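Local atomic coordinates of outer surface protein (Bacillus cereus ATCC 14579, PDB entry 1X7F), a protein that is of unknown function but probably acts as a 6-phospho-N-acetylmuramidase, a glycosidase that cleaves phosphorylated muramyl sugars during peptidoglycan recycling. Residues A[206-211]-A[256-261]; A[218-223]-A[249-254]; A[224-229]-A[235-240]; A[33-36]-A[42-45]. One frame throughout, in Å; residues are numbered along the deposited sequence. Where two conformers were deposited one is given.

Contact 1 (A[206-211]-A[256-261]); sequences SHVANI and EEELEK
The carboxylate of Glu258 is the flat group that meets the loop 206-211. Methyl CG2 of Val208 lies over one of its faces, 3.8 Å from Glu258 CD. Ser206 OG and His207 N come to its oxygen edge, near its plane. Backbone N of His207 donates to Glu258 OE2 at 2.9 Å, with an N-H...O angle of 162°, and uses the syn lone pair. Ser206 OG probably donates to OE1, though the modelled separation is too short to trust. The imidazole of His207 turns elsewhere, and its NE2 bonds to Leu229 O.

Ser206 OG also works within its own loop. It stands anti to its amide nitrogen (chi1 163°). From there it accepts Ala209 N at 3.0 Å and Val208 N at 3.1 Å, an ST motif with an ST turn inside it. On the helix side, Ser255 OG takes Glu258 N at the start of helix 256-264. Ile231 of helix 231-240 packs on both Ser206 and Glu258.

The firm tie across the contact is the bond from His207 N. Through it one glutamate joins the turn after strand 201-204 to the first turn of helix 256-264.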
loop_
_atom_site.group_PDB
_atom_site.type_symbol
_atom_site.label_atom_id
_atom_site.label_comp_id
_atom_site.label_asym_id
_atom_site.label_seq_id
_atom_site.Cartn_x
_atom_site.Cartn_y
_atom_site.Cartn_z
ATOM N N SER A 206 1.884 -10.757 -5.285
ATOM C CA SER A 206 3.243 -11.199 -5.523
ATOM C C SER A 206 3.379 -11.774 -6.935
ATOM O O SER A 206 2.426 -12.344 -7.492
ATOM C CB SER A 206 3.625 -12.238 -4.472
ATOM O OG SER A 206 4.764 -12.981 -4.856
ATOM N N HIS A 207 4.568 -11.616 -7.511
ATOM C CA HIS A 207 4.861 -12.149 -8.840
ATOM C C HIS A 207 5.644 -13.466 -8.775
ATOM O O HIS A 207 5.994 -14.042 -9.805
ATOM C CB HIS A 207 5.546 -11.074 -9.700
ATOM C CG HIS A 207 4.722 -9.832 -9.831
ATOM N ND1 HIS A 207 3.468 -9.829 -10.415
ATOM C CD2 HIS A 207 4.930 -8.572 -9.382
ATOM C CE1 HIS A 207 2.965 -8.610 -10.364
ATOM N NE2 HIS A 207 3.827 -7.833 -9.732
ATOM N N VAL A 208 5.878 -13.943 -7.552
ATOM C CA VAL A 208 6.534 -15.219 -7.316
ATOM C C VAL A 208 5.509 -16.238 -6.796
ATOM O O VAL A 208 5.486 -17.378 -7.251
ATOM C CB VAL A 208 7.727 -15.065 -6.319
ATOM C CG1 VAL A 208 8.430 -16.382 -6.095
ATOM C CG2 VAL A 208 8.730 -14.019 -6.829
ATOM N N ALA A 209 4.670 -15.804 -5.851
ATOM C CA ALA A 209 3.638 -16.634 -5.227
ATOM C C ALA A 209 2.795 -17.439 -6.225
ATOM O O ALA A 209 2.375 -16.916 -7.263
ATOM C CB ALA A 209 2.743 -15.774 -4.344
ATOM N N ASN A 210 2.559 -18.711 -5.894
ATOM C CA ASN A 210 1.810 -19.642 -6.748
ATOM C C ASN A 210 0.472 -20.123 -6.197
ATOM O O ASN A 210 -0.258 -20.820 -6.891
ATOM C CB ASN A 210 2.686 -20.856 -7.094
ATOM C CG ASN A 210 3.729 -20.522 -8.135
ATOM O OD1 ASN A 210 3.471 -19.720 -9.042
ATOM N ND2 ASN A 210 4.909 -21.113 -8.012
ATOM N N ILE A 211 0.159 -19.751 -4.953
ATOM C CA ILE A 211 -1.030 -20.253 -4.258
ATOM C C ILE A 211 -2.091 -19.173 -4.064
ATOM O O ILE A 211 -1.799 -18.076 -3.597
ATOM C CB ILE A 211 -0.650 -20.892 -2.882
ATOM C CG1 ILE A 211 0.357 -22.032 -3.069
ATOM C CG2 ILE A 211 -1.905 -21.391 -2.145
ATOM C CD1 ILE A 211 1.097 -22.420 -1.781
ATOM N N GLU A 256 11.400 -14.175 -0.377
ATOM C CA GLU A 256 12.209 -13.447 0.588
ATOM C C GLU A 256 12.490 -12.007 0.108
ATOM O O GLU A 256 12.331 -11.049 0.877
ATOM C CB GLU A 256 13.502 -14.217 0.879
ATOM C CG GLU A 256 14.483 -13.512 1.812
ATOM C CD GLU A 256 14.018 -13.407 3.263
ATOM O OE1 GLU A 256 14.559 -12.541 3.984
ATOM O OE2 GLU A 256 13.141 -14.185 3.699
ATOM N N GLU A 257 12.901 -11.872 -1.155
ATOM C CA GLU A 257 13.193 -10.573 -1.767
ATOM C C GLU A 257 11.973 -9.637 -1.747
ATOM O O GLU A 257 12.104 -8.453 -1.426
ATOM C CB GLU A 257 13.724 -10.765 -3.199
ATOM C CG GLU A 257 14.071 -9.477 -3.944
ATOM C CD GLU A 257 14.393 -9.693 -5.421
ATOM O OE1 GLU A 257 15.194 -10.591 -5.753
ATOM O OE2 GLU A 257 13.855 -8.946 -6.259
ATOM N N GLU A 258 10.795 -10.170 -2.083
ATOM C CA GLU A 258 9.546 -9.380 -2.065
ATOM C C GLU A 258 9.154 -8.923 -0.659
ATOM O O GLU A 258 8.782 -7.766 -0.465
ATOM C CB GLU A 258 8.386 -10.143 -2.709
ATOM C CG GLU A 258 8.470 -10.253 -4.225
ATOM C CD GLU A 258 7.325 -11.068 -4.800
ATOM O OE1 GLU A 258 6.932 -12.079 -4.168
ATOM O OE2 GLU A 258 6.809 -10.695 -5.884
ATOM N N LEU A 259 9.247 -9.832 0.315
ATOM C CA LEU A 259 9.017 -9.485 1.722
ATOM C C LEU A 259 9.975 -8.387 2.181
ATOM O O LEU A 259 9.571 -7.468 2.883
ATOM C CB LEU A 259 9.118 -10.720 2.652
ATOM C CG LEU A 259 8.107 -11.875 2.442
ATOM C CD1 LEU A 259 8.545 -13.139 3.209
ATOM C CD2 LEU A 259 6.632 -11.511 2.764
ATOM N N GLU A 260 11.234 -8.478 1.762
ATOM C CA GLU A 260 12.258 -7.524 2.165
ATOM C C GLU A 260 11.990 -6.140 1.582
ATOM O O GLU A 260 12.035 -5.150 2.299
ATOM C CB GLU A 260 13.652 -8.020 1.778
ATOM C CG GLU A 260 14.785 -7.139 2.304
ATOM C CD GLU A 260 16.130 -7.470 1.681
ATOM O OE1 GLU A 260 17.173 -7.275 2.348
ATOM O OE2 GLU A 260 16.148 -7.933 0.516
ATOM N N LYS A 261 11.711 -6.094 0.281
ATOM C CA LYS A 261 11.325 -4.874 -0.420
ATOM C C LYS A 261 10.177 -4.149 0.265
ATOM O O LYS A 261 10.194 -2.926 0.391
ATOM C CB LYS A 261 10.914 -5.195 -1.867
ATOM C CG LYS A 261 12.082 -5.246 -2.829
ATOM C CD LYS A 261 11.617 -5.610 -4.239
ATOM C CE LYS A 261 12.830 -5.916 -5.127
ATOM N NZ LYS A 261 12.437 -6.141 -6.560
#

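Contact 2 (A[218-223]-A[249-254])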
loop_
_atom_site.group_PDB
_atom_site.type_symbol
_atom_site.label_atom_id
_atom_site.label_comp_id
_atom_site.label_asym_id
_atom_site.label_seq_id
_atom_site.Cartn_x
_atom_site.Cartn_y
_atom_site.Cartn_z
ATOM N N ASP A 218 -4.906 -15.252 -11.540
ATOM C CA ASP A 218 -4.203 -14.289 -12.405
ATOM C C ASP A 218 -3.517 -13.225 -11.562
ATOM O O ASP A 218 -3.269 -12.115 -12.039
ATOM C CB ASP A 218 -5.164 -13.599 -13.400
ATOM C CG ASP A 218 -5.851 -14.566 -14.338
ATOM O OD1 ASP A 218 -5.291 -15.648 -14.610
ATOM O OD2 ASP A 218 -6.963 -14.338 -14.864
ATOM N N GLY A 219 -3.225 -13.563 -10.308
ATOM C CA GLY A 219 -2.765 -12.605 -9.324
ATOM C C GLY A 219 -3.896 -12.173 -8.414
ATOM O O GLY A 219 -5.061 -12.150 -8.819
ATOM N N LEU A 220 -3.550 -11.812 -7.181
ATOM C CA LEU A 220 -4.543 -11.559 -6.136
ATOM C C LEU A 220 -4.381 -10.163 -5.543
ATOM O O LEU A 220 -3.803 -9.986 -4.468
ATOM C CB LEU A 220 -4.467 -12.647 -5.037
ATOM C CG LEU A 220 -4.626 -14.115 -5.473
ATOM C CD1 LEU A 220 -4.668 -15.048 -4.266
ATOM C CD2 LEU A 220 -5.897 -14.330 -6.312
ATOM N N CYS A 221 -4.873 -9.162 -6.265
ATOM C CA CYS A 221 -4.830 -7.780 -5.791
ATOM C C CYS A 221 -6.229 -7.195 -5.848
ATOM O O CYS A 221 -7.127 -7.773 -6.469
ATOM C CB CYS A 221 -3.872 -6.943 -6.650
ATOM S SG CYS A 221 -4.226 -7.092 -8.413
ATOM N N THR A 222 -6.408 -6.057 -5.184
ATOM C CA THR A 222 -7.689 -5.353 -5.149
ATOM C C THR A 222 -7.908 -4.454 -6.372
ATOM O O THR A 222 -8.942 -4.548 -7.042
ATOM C CB THR A 222 -7.775 -4.502 -3.877
ATOM O OG1 THR A 222 -7.841 -5.359 -2.727
ATOM C CG2 THR A 222 -9.091 -3.716 -3.852
ATOM N N LEU A 223 -6.952 -3.566 -6.635
ATOM C CA LEU A 223 -7.022 -2.672 -7.798
ATOM C C LEU A 223 -6.581 -3.436 -9.030
ATOM O O LEU A 223 -5.530 -4.104 -9.012
ATOM C CB LEU A 223 -6.109 -1.443 -7.612
ATOM C CG LEU A 223 -6.703 -0.271 -6.828
ATOM C CD1 LEU A 223 -5.596 0.621 -6.222
ATOM C CD2 LEU A 223 -7.698 0.562 -7.674
ATOM N N ILE A 249 -0.425 -9.003 1.165
ATOM C CA ILE A 249 -0.176 -9.843 -0.017
ATOM C C ILE A 249 -1.246 -10.938 -0.095
ATOM O O ILE A 249 -1.379 -11.742 0.830
ATOM C CB ILE A 249 1.240 -10.477 0.038
ATOM C CG1 ILE A 249 2.288 -9.406 0.384
ATOM C CG2 ILE A 249 1.541 -11.234 -1.276
ATOM C CD1 ILE A 249 3.672 -9.935 0.608
ATOM N N GLY A 250 -1.989 -10.962 -1.206
ATOM C CA GLY A 250 -3.144 -11.831 -1.381
ATOM C C GLY A 250 -2.821 -13.262 -1.753
ATOM O O GLY A 250 -3.554 -14.172 -1.381
ATOM N N ASN A 251 -1.736 -13.468 -2.497
ATOM C CA ASN A 251 -1.260 -14.826 -2.814
ATOM C C ASN A 251 -0.066 -15.264 -1.946
ATOM O O ASN A 251 0.577 -14.429 -1.320
ATOM C CB ASN A 251 -1.000 -15.023 -4.345
ATOM C CG ASN A 251 -0.238 -13.845 -5.008
ATOM O OD1 ASN A 251 -0.004 -13.854 -6.221
ATOM N ND2 ASN A 251 0.143 -12.851 -4.226
ATOM N N ALA A 252 0.229 -16.568 -1.924
ATOM C CA ALA A 252 1.358 -17.130 -1.141
ATOM C C ALA A 252 2.192 -18.046 -2.034
ATOM O O ALA A 252 1.640 -18.670 -2.928
ATOM C CB ALA A 252 0.831 -17.916 0.074
ATOM N N TYR A 253 3.508 -18.154 -1.830
ATOM C CA TYR A 253 4.290 -17.419 -0.836
ATOM C C TYR A 253 5.050 -16.348 -1.580
ATOM O O TYR A 253 5.668 -16.636 -2.618
ATOM C CB TYR A 253 5.320 -18.354 -0.189
ATOM C CG TYR A 253 4.714 -19.527 0.531
ATOM C CD1 TYR A 253 4.859 -20.836 0.048
ATOM C CD2 TYR A 253 3.968 -19.329 1.689
ATOM C CE1 TYR A 253 4.278 -21.912 0.723
ATOM C CE2 TYR A 253 3.390 -20.385 2.361
ATOM C CZ TYR A 253 3.547 -21.665 1.884
ATOM O OH TYR A 253 2.956 -22.680 2.589
ATOM N N ALA A 254 5.033 -15.123 -1.056
ATOM C CA ALA A 254 5.898 -14.080 -1.588
ATOM C C ALA A 254 7.335 -14.516 -1.325
ATOM O O ALA A 254 7.607 -15.201 -0.333
ATOM C CB ALA A 254 5.598 -12.718 -0.928
#
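Gly250 O is held by the hydroxyl of Tyr34, which hydrogen-bonds to it, and methyl CD1 of Leu220 comes up to the same oxygen at 3.2 Å. The two segments are loops that follow neighbouring parallel strands, 201-204 and 246-249. The strand order fits a (beta/alpha)8 barrel, and the contact lies in the loops at the C-terminal ends of its last two strands.

The approach is close at the backbone. Leu220 CA and Gly250 CA are 5.0 Å apart, and Leu220 O is 3.7 Å from Gly250 CA. Gly250 has no side chain, so the loop 218-223 can pass this near. Gly219, just before Leu220, has a positive phi of 100°, which glycine adopts readily.

Leu220 is the main side chain of loop 218-223 here. Its CG is anti to the carbonyl carbon (chi1 -56°). Its CB is directed at the other loop, and CD1 reaches Gly250 and Asn251. Leu220 CB rests 3.7 Å from Gly250 C. The isobutyl group then crosses the side chain of Asn251 at a slant. The meeting there is between aliphatic carbons.

The surroundings hold loop 218-223. Thr205 OG1 receives Leu220 N, and Pro213 packs on the leucine side chain. Thr222 OG1 bonds to Phe203 N and to Asn172 O. In the other loop, the peptide before Tyr253 is cis, and Tyr253 OH bonds to Ser38 OG.

At the crossing, Asn251 CB lies 3.7 Å from Leu220 CD1 and 3.9 Å from Leu220 CG.

Contact 3 (A[224-229]-A[235-240])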
loop_
_atom_site.group_PDB
_atom_site.type_symbol
_atom_site.label_atom_id
_atom_site.label_comp_id
_atom_site.label_asym_id
_atom_site.label_seq_id
_atom_site.Cartn_x
_atom_site.Cartn_y
_atom_site.Cartn_z
ATOM N N GLU A 224 -7.353 -3.326 -10.104
ATOM C CA GLU A 224 -6.955 -3.989 -11.345
ATOM C C GLU A 224 -5.599 -3.486 -11.834
ATOM O O GLU A 224 -4.782 -4.279 -12.309
ATOM C CB GLU A 224 -8.029 -3.848 -12.446
ATOM C CG GLU A 224 -7.716 -4.630 -13.717
ATOM C CD GLU A 224 -7.438 -6.103 -13.444
ATOM O OE1 GLU A 224 -8.073 -6.671 -12.529
ATOM O OE2 GLU A 224 -6.597 -6.714 -14.153
ATOM N N GLU A 225 -5.348 -2.186 -11.677
ATOM C CA GLU A 225 -4.133 -1.552 -12.230
ATOM C C GLU A 225 -2.847 -2.056 -11.581
ATOM O O GLU A 225 -1.746 -1.832 -12.108
ATOM C CB GLU A 225 -4.223 -0.019 -12.136
ATOM C CG GLU A 225 -4.308 0.507 -10.697
ATOM C CD GLU A 225 -4.831 1.926 -10.652
ATOM O OE1 GLU A 225 -6.042 2.139 -10.931
ATOM O OE2 GLU A 225 -4.035 2.833 -10.333
ATOM N N HIS A 226 -2.991 -2.751 -10.453
ATOM C CA HIS A 226 -1.864 -3.281 -9.702
ATOM C C HIS A 226 -1.424 -4.668 -10.163
ATOM O O HIS A 226 -0.349 -5.124 -9.777
ATOM C CB HIS A 226 -2.207 -3.339 -8.212
ATOM C CG HIS A 226 -2.164 -2.012 -7.523
ATOM N ND1 HIS A 226 -2.512 -1.857 -6.196
ATOM C CD2 HIS A 226 -1.794 -0.784 -7.962
ATOM C CE1 HIS A 226 -2.364 -0.593 -5.849
ATOM N NE2 HIS A 226 -1.925 0.081 -6.902
ATOM N N ARG A 227 -2.244 -5.334 -10.981
ATOM C CA ARG A 227 -2.022 -6.747 -11.344
ATOM C C ARG A 227 -0.618 -7.053 -11.893
ATOM O O ARG A 227 -0.047 -8.132 -11.637
ATOM C CB ARG A 227 -3.081 -7.209 -12.346
ATOM C CG ARG A 227 -3.148 -8.728 -12.543
ATOM C CD ARG A 227 -4.390 -9.198 -13.317
ATOM N NE ARG A 227 -5.621 -8.766 -12.650
ATOM C CZ ARG A 227 -6.167 -9.372 -11.595
ATOM N NH1 ARG A 227 -5.617 -10.468 -11.060
ATOM N NH2 ARG A 227 -7.273 -8.879 -11.069
ATOM N N ASN A 228 -0.074 -6.104 -12.655
ATOM C CA ASN A 228 1.241 -6.291 -13.274
ATOM C C ASN A 228 2.257 -5.213 -12.887
ATOM O O ASN A 228 3.146 -4.892 -13.676
ATOM C CB ASN A 228 1.097 -6.391 -14.799
ATOM C CG ASN A 228 0.139 -7.511 -15.228
ATOM O OD1 ASN A 228 0.393 -8.698 -14.982
ATOM N ND2 ASN A 228 -0.961 -7.135 -15.869
ATOM N N LEU A 229 2.111 -4.654 -11.681
ATOM C CA LEU A 229 3.041 -3.649 -11.152
ATOM C C LEU A 229 3.958 -4.323 -10.141
ATOM O O LEU A 229 3.519 -5.312 -9.523
ATOM C CB LEU A 229 2.285 -2.532 -10.431
ATOM C CG LEU A 229 1.663 -1.341 -11.153
ATOM C CD1 LEU A 229 1.147 -0.379 -10.089
ATOM C CD2 LEU A 229 2.687 -0.649 -12.035
ATOM N N ALA A 235 2.164 -1.369 -3.001
ATOM C CA ALA A 235 2.081 -0.957 -1.598
ATOM C C ALA A 235 2.235 0.551 -1.429
ATOM O O ALA A 235 1.473 1.182 -0.689
ATOM C CB ALA A 235 3.112 -1.694 -0.758
ATOM N N LYS A 236 3.227 1.119 -2.105
ATOM C CA LYS A 236 3.420 2.563 -2.154
ATOM C C LYS A 236 2.123 3.243 -2.570
ATOM O O LYS A 236 1.683 4.198 -1.942
ATOM C CB LYS A 236 4.535 2.946 -3.152
ATOM C CG LYS A 236 5.975 2.762 -2.656
ATOM C CD LYS A 236 6.980 3.192 -3.762
ATOM C CE LYS A 236 8.410 2.915 -3.355
ATOM N NZ LYS A 236 9.396 3.697 -4.145
ATOM N N HIS A 237 1.504 2.742 -3.633
ATOM C CA HIS A 237 0.294 3.355 -4.133
ATOM C C HIS A 237 -0.846 3.342 -3.101
ATOM O O HIS A 237 -1.412 4.396 -2.795
ATOM C CB HIS A 237 -0.119 2.716 -5.456
ATOM C CG HIS A 237 -1.279 3.394 -6.112
ATOM N ND1 HIS A 237 -2.035 2.789 -7.092
ATOM C CD2 HIS A 237 -1.813 4.624 -5.931
ATOM C CE1 HIS A 237 -2.983 3.615 -7.488
ATOM N NE2 HIS A 237 -2.871 4.735 -6.798
ATOM N N LEU A 238 -1.156 2.172 -2.555
ATOM C CA LEU A 238 -2.203 2.040 -1.525
ATOM C C LEU A 238 -2.041 3.004 -0.333
ATOM O O LEU A 238 -3.008 3.648 0.089
ATOM C CB LEU A 238 -2.300 0.587 -1.039
ATOM C CG LEU A 238 -2.768 -0.457 -2.064
ATOM C CD1 LEU A 238 -2.832 -1.832 -1.439
ATOM C CD2 LEU A 238 -4.116 -0.083 -2.646
ATOM N N TRP A 239 -0.825 3.104 0.189
ATOM C CA TRP A 239 -0.532 4.014 1.286
ATOM C C TRP A 239 -0.572 5.473 0.861
ATOM O O TRP A 239 -0.984 6.323 1.649
ATOM C CB TRP A 239 0.815 3.693 1.959
ATOM C CG TRP A 239 0.803 2.460 2.841
ATOM C CD1 TRP A 239 -0.190 2.067 3.702
ATOM C CD2 TRP A 239 1.864 1.501 2.996
ATOM N NE1 TRP A 239 0.173 0.908 4.348
ATOM C CE2 TRP A 239 1.430 0.540 3.939
ATOM C CE3 TRP A 239 3.142 1.351 2.424
ATOM C CZ2 TRP A 239 2.214 -0.560 4.312
ATOM C CZ3 TRP A 239 3.921 0.259 2.801
ATOM C CH2 TRP A 239 3.441 -0.691 3.719
ATOM N N ALA A 240 -0.157 5.770 -0.372
ATOM C CA ALA A 240 -0.192 7.161 -0.875
ATOM C C ALA A 240 -1.605 7.729 -1.069
ATOM O O ALA A 240 -1.771 8.938 -1.096
ATOM C CB ALA A 240 0.640 7.317 -2.176
#
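His226 and His237 share a hydrogen bond between ring nitrogens. His226 NE2 lies 2.7 Å from His237 ND1 at an angle of 158°, and either could be the donor. The bond ties the loop after strand 201-204 to helix 231-240, which follows it. The rings meet rim to rim, with centroids 4.9 Å apart and planes at 71°. CG of His237 is anti to its amide nitrogen (chi1 -174°), which carries the ring from the helix toward the loop.

Edge contacts follow. Glu225 OE2 comes to the edge of the His237 ring, 3.1 Å from its CE1. Leu238 CD2 packs at the edge of the His226 ring, 3.7 Å from CE1.

Ion pairing braces the loop itself. Arg227 grips Glu224 side-on: NE reaches Glu224 OE2 at 2.7 Å, and NH2 reaches Glu224 OE1 at 2.8 Å. Arg227 also lies within the type I turn from His226 to Leu229.

His237 NE2 bonds to Tyr374 OH, and Phe370 meets the ring edge-to-face; both come from the C-terminal family region. Both ring nitrogens of His237 are thus engaged, which fixes its rotation. The nearby carboxylate oxygen probably adds a weak electrostatic attraction to the CE1-H.

Contact 4 (A[33-36]-A[42-45])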
loop_
_atom_site.group_PDB
_atom_site.type_symbol
_atom_site.label_atom_id
_atom_site.label_comp_id
_atom_site.label_asym_id
_atom_site.label_seq_id
_atom_site.Cartn_x
_atom_site.Cartn_y
_atom_site.Cartn_z
ATOM N N LEU A 33 -2.469 -16.758 3.953
ATOM C CA LEU A 33 -2.220 -18.204 3.998
ATOM C C LEU A 33 -3.405 -19.004 3.459
ATOM O O LEU A 33 -4.555 -18.580 3.560
ATOM C CB LEU A 33 -1.904 -18.685 5.432
ATOM C CG LEU A 33 -0.715 -18.062 6.169
ATOM C CD1 LEU A 33 -0.588 -18.690 7.547
ATOM C CD2 LEU A 33 0.568 -18.243 5.384
ATOM N N TYR A 34 -3.108 -20.169 2.888
ATOM C CA TYR A 34 -4.131 -21.099 2.403
ATOM C C TYR A 34 -3.633 -22.471 2.786
ATOM O O TYR A 34 -3.148 -23.221 1.937
ATOM C CB TYR A 34 -4.345 -20.962 0.876
ATOM C CG TYR A 34 -4.647 -19.531 0.469
ATOM C CD1 TYR A 34 -3.623 -18.654 0.129
ATOM C CD2 TYR A 34 -5.951 -19.045 0.481
ATOM C CE1 TYR A 34 -3.890 -17.325 -0.215
ATOM C CE2 TYR A 34 -6.227 -17.722 0.157
ATOM C CZ TYR A 34 -5.196 -16.871 -0.195
ATOM O OH TYR A 34 -5.475 -15.567 -0.516
ATOM N N PRO A 35 -3.735 -22.801 4.078
ATOM C CA PRO A 35 -3.091 -23.996 4.613
ATOM C C PRO A 35 -3.461 -25.302 3.899
ATOM O O PRO A 35 -2.632 -26.213 3.824
ATOM C CB PRO A 35 -3.543 -24.009 6.080
ATOM C CG PRO A 35 -3.827 -22.580 6.373
ATOM C CD PRO A 35 -4.483 -22.077 5.125
ATOM N N GLU A 36 -4.681 -25.389 3.375
ATOM C CA GLU A 36 -5.125 -26.615 2.694
ATOM C C GLU A 36 -4.383 -26.852 1.377
ATOM O O GLU A 36 -4.289 -27.987 0.914
ATOM C CB GLU A 36 -6.643 -26.623 2.484
ATOM C CG GLU A 36 -7.157 -25.640 1.446
ATOM C CD GLU A 36 -8.645 -25.410 1.569
ATOM O OE1 GLU A 36 -9.051 -24.660 2.484
ATOM O OE2 GLU A 36 -9.405 -25.971 0.750
ATOM N N LYS A 42 5.771 -25.254 5.823
ATOM C CA LYS A 42 6.055 -24.132 4.923
ATOM C C LYS A 42 5.242 -22.880 5.244
ATOM O O LYS A 42 5.661 -21.770 4.907
ATOM C CB LYS A 42 5.859 -24.535 3.458
ATOM C CG LYS A 42 6.824 -25.623 2.970
ATOM C CD LYS A 42 6.988 -25.576 1.450
ATOM C CE LYS A 42 5.768 -26.120 0.719
ATOM N NZ LYS A 42 5.683 -27.610 0.805
ATOM N N ASP A 43 4.082 -23.057 5.877
ATOM C CA ASP A 43 3.255 -21.924 6.305
ATOM C C ASP A 43 3.893 -21.253 7.524
ATOM O O ASP A 43 3.908 -20.021 7.632
ATOM C CB ASP A 43 1.832 -22.367 6.670
ATOM C CG ASP A 43 0.937 -22.586 5.459
ATOM O OD1 ASP A 43 1.174 -21.981 4.381
ATOM O OD2 ASP A 43 -0.054 -23.350 5.516
ATOM N N MET A 44 4.391 -22.079 8.443
ATOM C CA MET A 44 5.046 -21.596 9.656
ATOM C C MET A 44 6.383 -20.941 9.327
ATOM O O MET A 44 6.708 -19.895 9.873
ATOM C CB MET A 44 5.190 -22.719 10.702
ATOM C CG MET A 44 3.859 -23.106 11.339
ATOM S SD MET A 44 3.929 -24.169 12.781
ATOM C CE MET A 44 4.423 -25.748 12.074
ATOM N N ALA A 45 7.140 -21.549 8.416
ATOM C CA ALA A 45 8.369 -20.950 7.906
ATOM C C ALA A 45 8.118 -19.568 7.251
ATOM O O ALA A 45 8.907 -18.631 7.424
ATOM C CB ALA A 45 9.064 -21.909 6.942
HETATM O O HOH W 1 -0.462 -21.442 2.453
HETATM O O HOH W 2 -0.913 -26.019 5.733
#
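Leu33 ends strand 28-33, and its side chain runs past that of Asp43 in the opposite direction. Methyl CD2 of Leu33 is 3.9 Å from Asp43 OD1. This is a beta-alpha turn: the chain leaves the first barrel strand, bends through a short 3-10 segment, and enters helix 40-51. Asp43 reaches back from that helix to the strand end.

Tyr34 comes next. Its CB points away from the helix. A water accepts a hydrogen bond from Tyr34 N (3.0 Å) and donates to Asp43 OD1 (2.6 Å), so the link to Tyr34 is through its backbone.

Pro35 gives the closest direct approach. Pro35 CA is 3.2 Å from Asp43 OD2, and its CB is 3.6 Å from that same oxygen. The proline ring and the aspartate side chain cross at about a right angle. A second water joins the pair, donating to Pro35 O at 2.6 Å and to Asp43 OD2 at 2.8 Å. Phe76 of helix 74-85 packs on the proline.

Asp43 sets its CG anti to the carbonyl carbon (chi1 -79°), which aims the carboxylate at the loop. OD1 has a second partner, the hydroxyl of Tyr253 from the loop after strand 246-249. The buried carboxylate is thus satisfied largely by two bridging waters and one tyrosine. Its direct contacts with Leu33 and Pro35 are with carbon, and water mediates the polar link to the loop backbone.

Overall arrangement
All four contacts belong to the barrel part of the chain. Contact 4 closes first, after strand 28-33. Contacts 1, 2 and 3 then nest: 3 inside 2, and 2 inside 1. All three use the long loop after strand 201-204. It meets helix 256-264 in contact 1, the loop after strand 246-249 in contact 2 and helix 231-240 in contact 3. The centres of 1 and 2 are 9 Å apart; those of 3 and 4 are 25 Å apart. Ile211 N probably bonds to Ala252 O between contacts 1 and 2. Gly250 O with Tyr34 OH, and Tyr253 OH with Asp43 OD1, probably bond between 2 and 4. The loops of the first, seventh and eighth strands are thus joined.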